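Local coordinates for protein sorbitol dehydrogenase (PDB 5ITG) that probably oxidises D-sorbitol to L-sorbose with an NADP cofactor, as a Rossmann-fold member of the mannitol dehydrogenase family, at residues Ser400-Arg414 with Leu463-Arg475. Sequence-based numbering, arbitrary orientation.
Sequences SRIAFGIASYLEMLR and LDQKVIVLRKIIR
Ala403 and Ala407 are the knobs that bring helix 400-412 against helix 463-475, and small residues at both positions fit the 8.4 Å closest approach of the axes, which cross at -55°. Ala403 CB sits among Leu463, Lys466, Val467 and Leu470, pressed to 3.3 Å from Lys466 CG, tighter than usual carbon contact. One turn on, Ala407 CB enters the hole formed by Val467, Leu470, Arg471 and Ile474. Val467 and Leu470 return the interlock: Leu470 CD1 lies 3.5 Å from Phe404 N, against the backbone itself.

Beyond this apolar core, the buried Glu411 carboxylate is gripped by two arginines. Arg475 binds side-on, NE to Glu411 OE1 and NH2 to the syn lone pair of Glu411 OE2 (2.8 Å). A bend at chi3 (65°) turns the NE and NH2 edge of Arg471 onto the same OE2: Arg471 NE lies 2.8 Å from Glu411 OE2 on its anti lone pair, while NH2 arrives from well out of the carboxylate plane. Leu410 CB covers one face of this guanidinium. Arg414 lies over the Arg475 guanidinium, planes 37° apart, and has its own countercharge in Asp441. Were Glu411 an alanine, Arg471 and Arg475 would probably face each other's charge without their shared anion, and Arg471 would be less firmly held in rotation.

The looser margin is the outer end of partly exposed Lys466: its CE is 3.9 Å from Ser400 OG, which hydrogen-bonds to Asp398 instead. Reciprocal knobs-into-holes packing, closed at one end by a salt-bridge network, here joins two helices of the all-helical C-terminal region of a mannitol dehydrogenase-type fold.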
ATOM      1  N   SER A 400       9.288 -19.378  22.451  1.00 17.44           N
ATOM      2  CA  SER A 400       8.672 -18.533  23.470  1.00 19.80           C
ATOM      3  C   SER A 400       7.886 -17.326  22.980  1.00 18.19           C
ATOM      4  O   SER A 400       6.702 -17.203  23.282  1.00 19.01           O
ATOM      5  CB  SER A 400       9.735 -18.059  24.467  1.00 20.87           C
ATOM      6  OG  SER A 400      10.281 -19.165  25.163  1.00 29.76           O
ATOM      7  N   ARG A 401       8.534 -16.431  22.234  1.00 19.40           N
ATOM      8  CA  ARG A 401       7.863 -15.226  21.743  1.00 19.53           C
ATOM      9  C   ARG A 401       6.848 -15.526  20.648  1.00 18.57           C
ATOM     10  O   ARG A 401       5.822 -14.852  20.538  1.00 18.03           O
ATOM     11  CB  ARG A 401       8.893 -14.213  21.237  1.00 20.54           C
ATOM     12  CG  ARG A 401       9.794 -13.649  22.337  1.00 26.53           C
ATOM     13  CD  ARG A 401      11.039 -13.014  21.737  1.00 26.70           C
ATOM     14  NE  ARG A 401      11.808 -13.996  20.975  1.00 25.84           N
ATOM     15  CZ  ARG A 401      12.644 -14.882  21.510  1.00 28.39           C
ATOM     16  NH1 ARG A 401      12.837 -14.910  22.822  1.00 30.75           N
ATOM     17  NH2 ARG A 401      13.270 -15.758  20.737  1.00 26.83           N
ATOM     18  N   ILE A 402       7.140 -16.534  19.835  1.00 18.02           N
ATOM     19  CA  ILE A 402       6.237 -16.930  18.769  1.00 17.25           C
ATOM     20  C   ILE A 402       4.948 -17.454  19.407  1.00 16.78           C
ATOM     21  O   ILE A 402       3.836 -17.134  18.957  1.00 15.49           O
ATOM     22  CB  ILE A 402       6.902 -18.015  17.875  1.00 18.90           C
ATOM     23  CG1 ILE A 402       7.980 -17.350  17.008  1.00 19.29           C
ATOM     24  CG2 ILE A 402       5.856 -18.714  16.994  1.00 18.04           C
ATOM     25  CD1 ILE A 402       8.890 -18.316  16.289  1.00 22.37           C
ATOM     26  N   ALA A 403       5.098 -18.235  20.470  1.00 15.16           N
ATOM     27  CA  ALA A 403       3.937 -18.790  21.165  1.00 16.93           C
ATOM     28  C   ALA A 403       3.145 -17.687  21.855  1.00 15.61           C
ATOM     29  O   ALA A 403       1.917 -17.754  21.947  1.00 18.73           O
ATOM     30  CB  ALA A 403       4.383 -19.834  22.180  1.00 17.80           C
ATOM     31  N   PHE A 404       3.851 -16.670  22.341  1.00 15.26           N
ATOM     32  CA  PHE A 404       3.204 -15.546  23.006  1.00 16.15           C
ATOM     33  C   PHE A 404       2.304 -14.800  22.019  1.00 16.51           C
ATOM     34  O   PHE A 404       1.191 -14.389  22.358  1.00 17.08           O
ATOM     35  CB  PHE A 404       4.248 -14.575  23.572  1.00 14.27           C
ATOM     36  CG  PHE A 404       3.652 -13.300  24.098  1.00 14.52           C
ATOM     37  CD1 PHE A 404       2.971 -13.283  25.311  1.00 17.16           C
ATOM     38  CD2 PHE A 404       3.693 -12.135  23.335  1.00 14.90           C
ATOM     39  CE1 PHE A 404       2.330 -12.126  25.758  1.00 17.48           C
ATOM     40  CE2 PHE A 404       3.056 -10.974  23.769  1.00 14.42           C
ATOM     41  CZ  PHE A 404       2.370 -10.972  24.985  1.00 16.45           C
ATOM     42  N   GLY A 405       2.788 -14.614  20.796  1.00 15.22           N
ATOM     43  CA  GLY A 405       1.980 -13.920  19.808  1.00 14.36           C
ATOM     44  C   GLY A 405       0.695 -14.680  19.542  1.00 13.31           C
ATOM     45  O   GLY A 405      -0.394 -14.096  19.462  1.00 12.89           O
ATOM     46  N   ILE A 406       0.821 -15.996  19.408  1.00 13.87           N
ATOM     47  CA  ILE A 406      -0.328 -16.853  19.131  1.00 13.83           C
ATOM     48  C   ILE A 406      -1.304 -16.865  20.304  1.00 14.51           C
ATOM     49  O   ILE A 406      -2.520 -16.728  20.120  1.00 16.55           O
ATOM     50  CB  ILE A 406       0.138 -18.293  18.809  1.00 11.71           C
ATOM     51  CG1 ILE A 406       0.898 -18.296  17.480  1.00 15.68           C
ATOM     52  CG2 ILE A 406      -1.059 -19.235  18.715  1.00 13.69           C
ATOM     53  CD1 ILE A 406       1.690 -19.583  17.235  1.00 15.15           C
ATOM     54  N   ALA A 407      -0.767 -17.007  21.510  1.00 14.76           N
ATOM     55  CA  ALA A 407      -1.592 -17.032  22.715  1.00 15.16           C
ATOM     56  C   ALA A 407      -2.335 -15.712  22.901  1.00 15.68           C
ATOM     57  O   ALA A 407      -3.478 -15.697  23.364  1.00 16.48           O
ATOM     58  CB  ALA A 407      -0.725 -17.324  23.940  1.00 12.84           C
ATOM     59  N   SER A 408      -1.677 -14.611  22.542  1.00 16.28           N
ATOM     60  CA  SER A 408      -2.264 -13.279  22.654  1.00 16.23           C
ATOM     61  C   SER A 408      -3.408 -13.128  21.663  1.00 17.53           C
ATOM     62  O   SER A 408      -4.464 -12.582  21.992  1.00 19.23           O
ATOM     63  CB  SER A 408      -1.205 -12.201  22.385  1.00 18.95           C
ATOM     64  OG  SER A 408      -0.308 -12.095  23.474  1.00 23.80           O
ATOM     65  N   TYR A 409      -3.188 -13.603  20.443  1.00 16.35           N
ATOM     66  CA  TYR A 409      -4.211 -13.555  19.413  1.00 16.99           C
ATOM     67  C   TYR A 409      -5.439 -14.339  19.892  1.00 14.58           C
ATOM     68  O   TYR A 409      -6.569 -13.842  19.830  1.00 16.49           O
ATOM     69  CB  TYR A 409      -3.679 -14.163  18.107  1.00 14.66           C
ATOM     70  CG  TYR A 409      -4.740 -14.341  17.039  1.00 15.86           C
ATOM     71  CD1 TYR A 409      -5.365 -13.241  16.454  1.00 17.97           C
ATOM     72  CD2 TYR A 409      -5.136 -15.614  16.634  1.00 16.68           C
ATOM     73  CE1 TYR A 409      -6.370 -13.407  15.488  1.00 19.09           C
ATOM     74  CE2 TYR A 409      -6.132 -15.791  15.671  1.00 18.96           C
ATOM     75  CZ  TYR A 409      -6.746 -14.686  15.105  1.00 19.38           C
ATOM     76  OH  TYR A 409      -7.742 -14.862  14.164  1.00 20.37           O
ATOM     77  N   LEU A 410      -5.213 -15.557  20.374  1.00 15.24           N
ATOM     78  CA  LEU A 410      -6.307 -16.404  20.845  1.00 16.55           C
ATOM     79  C   LEU A 410      -7.066 -15.806  22.027  1.00 18.21           C
ATOM     80  O   LEU A 410      -8.291 -15.906  22.099  1.00 19.20           O
ATOM     81  CB  LEU A 410      -5.782 -17.798  21.204  1.00 19.01           C
ATOM     82  CG  LEU A 410      -5.316 -18.573  19.966  1.00 19.42           C
ATOM     83  CD1 LEU A 410      -4.799 -19.951  20.361  1.00 16.65           C
ATOM     84  CD2 LEU A 410      -6.482 -18.683  18.985  1.00 19.53           C
ATOM     85  N   GLU A 411      -6.346 -15.186  22.954  1.00 17.46           N
ATOM     86  CA  GLU A 411      -7.001 -14.565  24.095  1.00 19.86           C
ATOM     87  C   GLU A 411      -7.729 -13.287  23.664  1.00 19.84           C
ATOM     88  O   GLU A 411      -8.808 -12.979  24.172  1.00 22.06           O
ATOM     89  CB  GLU A 411      -5.980 -14.278  25.197  1.00 19.93           C
ATOM     90  CG  GLU A 411      -5.519 -15.542  25.918  1.00 21.47           C
ATOM     91  CD  GLU A 411      -6.674 -16.267  26.605  1.00 24.38           C
ATOM     92  OE1 GLU A 411      -7.338 -15.641  27.459  1.00 25.86           O
ATOM     93  OE2 GLU A 411      -6.916 -17.459  26.297  1.00 23.17           O
HETATM   94  N   MSE A 412      -7.153 -12.557  22.710  1.00 20.53           N
HETATM   95  CA  MSE A 412      -7.765 -11.323  22.214  1.00 20.54           C
HETATM   96  C   MSE A 412      -9.130 -11.643  21.602  1.00 21.47           C
HETATM   97  O   MSE A 412     -10.092 -10.884  21.738  1.00 19.46           O
HETATM   98  CB  MSE A 412      -6.855 -10.667  21.162  1.00 21.60           C
HETATM   99  CG  MSE A 412      -7.397  -9.379  20.541  1.00 23.84           C
HETATM  100 SE   MSE A 412      -8.657  -9.656  19.071  0.86 28.33          SE
HETATM  101  CE  MSE A 412      -7.474 -10.561  17.803  1.00 25.67           C
ATOM    102  N   LEU A 413      -9.209 -12.790  20.938  1.00 21.90           N
ATOM    103  CA  LEU A 413     -10.446 -13.225  20.292  1.00 23.61           C
ATOM    104  C   LEU A 413     -11.643 -13.339  21.246  1.00 24.37           C
ATOM    105  O   LEU A 413     -12.793 -13.211  20.819  1.00 23.79           O
ATOM    106  CB  LEU A 413     -10.208 -14.572  19.596  1.00 24.80           C
ATOM    107  CG  LEU A 413     -10.079 -14.651  18.069  1.00 27.95           C
ATOM    108  CD1 LEU A 413      -9.413 -13.421  17.501  1.00 26.53           C
ATOM    109  CD2 LEU A 413      -9.306 -15.916  17.711  1.00 24.95           C
ATOM    110  N   ARG A 414     -11.376 -13.568  22.528  1.00 24.37           N
ATOM    111  CA  ARG A 414     -12.450 -13.713  23.509  1.00 26.46           C
ATOM    112  C   ARG A 414     -13.285 -12.448  23.713  1.00 27.21           C
ATOM    113  O   ARG A 414     -14.392 -12.510  24.255  1.00 26.60           O
ATOM    114  CB  ARG A 414     -11.882 -14.226  24.833  1.00 28.88           C
ATOM    115  CG  ARG A 414     -11.320 -15.644  24.707  1.00 31.55           C
ATOM    116  CD  ARG A 414     -10.635 -16.144  25.973  1.00 34.50           C
ATOM    117  NE  ARG A 414     -11.539 -16.882  26.853  1.00 41.13           N
ATOM    118  CZ  ARG A 414     -12.238 -16.340  27.844  1.00 41.63           C
ATOM    119  NH1 ARG A 414     -12.140 -15.041  28.094  1.00 44.11           N
ATOM    120  NH2 ARG A 414     -13.039 -17.096  28.581  1.00 42.08           N
ATOM    121  N   LEU A 463       5.242 -26.196  20.250  1.00 22.79           N
ATOM    122  CA  LEU A 463       4.671 -24.862  20.100  1.00 20.62           C
ATOM    123  C   LEU A 463       3.278 -24.803  20.722  1.00 21.03           C
ATOM    124  O   LEU A 463       2.979 -23.904  21.497  1.00 18.24           O
ATOM    125  CB  LEU A 463       4.583 -24.474  18.616  1.00 19.48           C
ATOM    126  CG  LEU A 463       3.894 -23.135  18.303  1.00 18.74           C
ATOM    127  CD1 LEU A 463       4.680 -21.993  18.940  1.00 18.86           C
ATOM    128  CD2 LEU A 463       3.795 -22.923  16.792  1.00 18.76           C
ATOM    129  N   ASP A 464       2.425 -25.765  20.387  1.00 23.16           N
ATOM    130  CA  ASP A 464       1.068 -25.758  20.919  1.00 24.45           C
ATOM    131  C   ASP A 464       1.019 -25.850  22.443  1.00 24.12           C
ATOM    132  O   ASP A 464       0.211 -25.174  23.086  1.00 23.25           O
ATOM    133  CB  ASP A 464       0.235 -26.872  20.271  1.00 29.31           C
ATOM    134  CG  ASP A 464       0.079 -26.682  18.760  1.00 33.75           C
ATOM    135  OD1 ASP A 464       0.115 -25.521  18.290  1.00 36.03           O
ATOM    136  OD2 ASP A 464      -0.090 -27.688  18.041  1.00 34.92           O
ATOM    137  N   GLN A 465       1.885 -26.672  23.024  1.00 22.19           N
ATOM    138  CA  GLN A 465       1.925 -26.815  24.472  1.00 24.52           C
ATOM    139  C   GLN A 465       2.313 -25.492  25.128  1.00 24.25           C
ATOM    140  O   GLN A 465       1.716 -25.084  26.124  1.00 22.49           O
ATOM    141  CB  GLN A 465       2.915 -27.916  24.871  1.00 26.25           C
ATOM    142  CG  GLN A 465       2.342 -29.328  24.754  1.00 30.06           C
ATOM    143  CD  GLN A 465       3.417 -30.400  24.714  1.00 34.09           C
ATOM    144  OE1 GLN A 465       4.332 -30.416  25.540  1.00 36.75           O
ATOM    145  NE2 GLN A 465       3.308 -31.310  23.748  1.00 36.01           N
ATOM    146  N   LYS A 466       3.315 -24.824  24.562  1.00 22.69           N
ATOM    147  CA  LYS A 466       3.769 -23.544  25.088  1.00 23.28           C
ATOM    148  C   LYS A 466       2.650 -22.518  24.978  1.00 21.59           C
ATOM    149  O   LYS A 466       2.441 -21.711  25.885  1.00 22.28           O
ATOM    150  CB  LYS A 466       4.997 -23.055  24.313  1.00 23.56           C
ATOM    151  CG  LYS A 466       5.503 -21.683  24.724  1.00 26.63           C
ATOM    152  CD  LYS A 466       6.144 -21.696  26.104  1.00 31.82           C
ATOM    153  CE  LYS A 466       6.782 -20.347  26.413  1.00 33.42           C
ATOM    154  NZ  LYS A 466       7.492 -20.347  27.725  1.00 35.99           N
ATOM    155  N   VAL A 467       1.929 -22.550  23.861  1.00 20.43           N
ATOM    156  CA  VAL A 467       0.821 -21.625  23.646  1.00 19.77           C
ATOM    157  C   VAL A 467      -0.217 -21.794  24.746  1.00 19.52           C
ATOM    158  O   VAL A 467      -0.719 -20.816  25.297  1.00 21.27           O
ATOM    159  CB  VAL A 467       0.144 -21.863  22.269  1.00 19.20           C
ATOM    160  CG1 VAL A 467      -1.160 -21.069  22.180  1.00 19.62           C
ATOM    161  CG2 VAL A 467       1.088 -21.427  21.136  1.00 17.69           C
ATOM    162  N   ILE A 468      -0.536 -23.046  25.055  1.00 21.01           N
ATOM    163  CA  ILE A 468      -1.516 -23.367  26.087  1.00 21.81           C
ATOM    164  C   ILE A 468      -1.053 -22.806  27.431  1.00 21.97           C
ATOM    165  O   ILE A 468      -1.822 -22.160  28.143  1.00 24.37           O
ATOM    166  CB  ILE A 468      -1.712 -24.907  26.180  1.00 21.75           C
ATOM    167  CG1 ILE A 468      -2.422 -25.405  24.915  1.00 22.79           C
ATOM    168  CG2 ILE A 468      -2.486 -25.270  27.445  1.00 23.28           C
ATOM    169  CD1 ILE A 468      -2.584 -26.902  24.843  1.00 26.13           C
ATOM    170  N   VAL A 469       0.212 -23.048  27.764  1.00 22.91           N
ATOM    171  CA  VAL A 469       0.795 -22.553  29.007  1.00 23.39           C
ATOM    172  C   VAL A 469       0.666 -21.032  29.120  1.00 21.96           C
ATOM    173  O   VAL A 469       0.312 -20.509  30.183  1.00 21.41           O
ATOM    174  CB  VAL A 469       2.294 -22.955  29.109  1.00 26.08           C
ATOM    175  CG1 VAL A 469       3.000 -22.138  30.195  1.00 28.93           C
ATOM    176  CG2 VAL A 469       2.404 -24.440  29.431  1.00 28.55           C
ATOM    177  N   LEU A 470       0.932 -20.324  28.023  1.00 19.77           N
ATOM    178  CA  LEU A 470       0.860 -18.862  28.016  1.00 19.18           C
ATOM    179  C   LEU A 470      -0.567 -18.326  28.064  1.00 20.47           C
ATOM    180  O   LEU A 470      -0.823 -17.305  28.707  1.00 20.63           O
ATOM    181  CB  LEU A 470       1.596 -18.298  26.788  1.00 18.64           C
ATOM    182  CG  LEU A 470       3.089 -18.653  26.743  1.00 17.87           C
ATOM    183  CD1 LEU A 470       3.730 -18.105  25.481  1.00 19.29           C
ATOM    184  CD2 LEU A 470       3.784 -18.098  27.983  1.00 20.30           C
ATOM    185  N   ARG A 471      -1.494 -19.002  27.387  1.00 20.21           N
ATOM    186  CA  ARG A 471      -2.890 -18.573  27.401  1.00 22.37           C
ATOM    187  C   ARG A 471      -3.371 -18.636  28.845  1.00 23.37           C
ATOM    188  O   ARG A 471      -4.109 -17.767  29.305  1.00 24.17           O
ATOM    189  CB  ARG A 471      -3.775 -19.489  26.548  1.00 21.03           C
ATOM    190  CG  ARG A 471      -3.611 -19.341  25.038  1.00 22.44           C
ATOM    191  CD  ARG A 471      -4.729 -20.080  24.300  1.00 21.13           C
ATOM    192  NE  ARG A 471      -6.033 -19.484  24.573  1.00 23.25           N
ATOM    193  CZ  ARG A 471      -7.196 -19.947  24.117  1.00 25.82           C
ATOM    194  NH1 ARG A 471      -7.238 -21.033  23.356  1.00 23.34           N
ATOM    195  NH2 ARG A 471      -8.322 -19.313  24.424  1.00 25.67           N
ATOM    196  N   LYS A 472      -2.945 -19.677  29.549  1.00 22.00           N
ATOM    197  CA  LYS A 472      -3.333 -19.859  30.943  1.00 24.98           C
ATOM    198  C   LYS A 472      -2.829 -18.705  31.799  1.00 24.37           C
ATOM    199  O   LYS A 472      -3.567 -18.163  32.622  1.00 25.38           O
ATOM    200  CB  LYS A 472      -2.796 -21.193  31.466  1.00 25.72           C
ATOM    201  CG  LYS A 472      -3.633 -22.394  31.035  1.00 28.31           C
ATOM    202  CD  LYS A 472      -2.925 -23.703  31.353  1.00 28.08           C
ATOM    203  CE  LYS A 472      -3.894 -24.877  31.411  1.00 32.28           C
ATOM    204  NZ  LYS A 472      -4.655 -25.085  30.148  1.00 33.49           N
ATOM    205  N   ILE A 473      -1.575 -18.320  31.595  1.00 24.03           N
ATOM    206  CA  ILE A 473      -0.989 -17.218  32.346  1.00 24.28           C
ATOM    207  C   ILE A 473      -1.696 -15.906  32.005  1.00 25.24           C
ATOM    208  O   ILE A 473      -2.022 -15.121  32.893  1.00 25.52           O
ATOM    209  CB  ILE A 473       0.511 -17.081  32.035  1.00 24.12           C
ATOM    210  CG1 ILE A 473       1.253 -18.322  32.539  1.00 22.24           C
ATOM    211  CG2 ILE A 473       1.063 -15.800  32.668  1.00 24.27           C
ATOM    212  CD1 ILE A 473       2.722 -18.356  32.185  1.00 22.17           C
ATOM    213  N   ILE A 474      -1.938 -15.682  30.715  1.00 23.43           N
ATOM    214  CA  ILE A 474      -2.611 -14.471  30.260  1.00 22.77           C
ATOM    215  C   ILE A 474      -3.993 -14.319  30.878  1.00 24.03           C
ATOM    216  O   ILE A 474      -4.388 -13.225  31.272  1.00 23.05           O
ATOM    217  CB  ILE A 474      -2.804 -14.455  28.722  1.00 21.30           C
ATOM    218  CG1 ILE A 474      -1.456 -14.289  28.018  1.00 20.30           C
ATOM    219  CG2 ILE A 474      -3.754 -13.330  28.335  1.00 21.91           C
ATOM    220  CD1 ILE A 474      -1.557 -14.294  26.510  1.00 19.35           C
ATOM    221  N   ARG A 475      -4.742 -15.411  30.948  1.00 25.12           N
ATOM    222  CA  ARG A 475      -6.084 -15.318  31.496  1.00 27.40           C
ATOM    223  C   ARG A 475      -6.111 -15.093  33.004  1.00 28.22           C
ATOM    224  O   ARG A 475      -6.979 -14.388  33.511  1.00 28.31           O
ATOM    225  CB  ARG A 475      -6.903 -16.563  31.155  1.00 30.93           C
ATOM    226  CG  ARG A 475      -8.391 -16.361  31.415  1.00 33.24           C
ATOM    227  CD  ARG A 475      -9.213 -17.444  30.790  1.00 37.48           C
ATOM    228  NE  ARG A 475      -8.964 -17.559  29.358  1.00 38.29           N
ATOM    229  CZ  ARG A 475      -9.561 -18.458  28.585  1.00 39.19           C
ATOM    230  NH1 ARG A 475     -10.439 -19.298  29.115  1.00 39.97           N
ATOM    231  NH2 ARG A 475      -9.265 -18.537  27.299  1.00 37.23           N
TER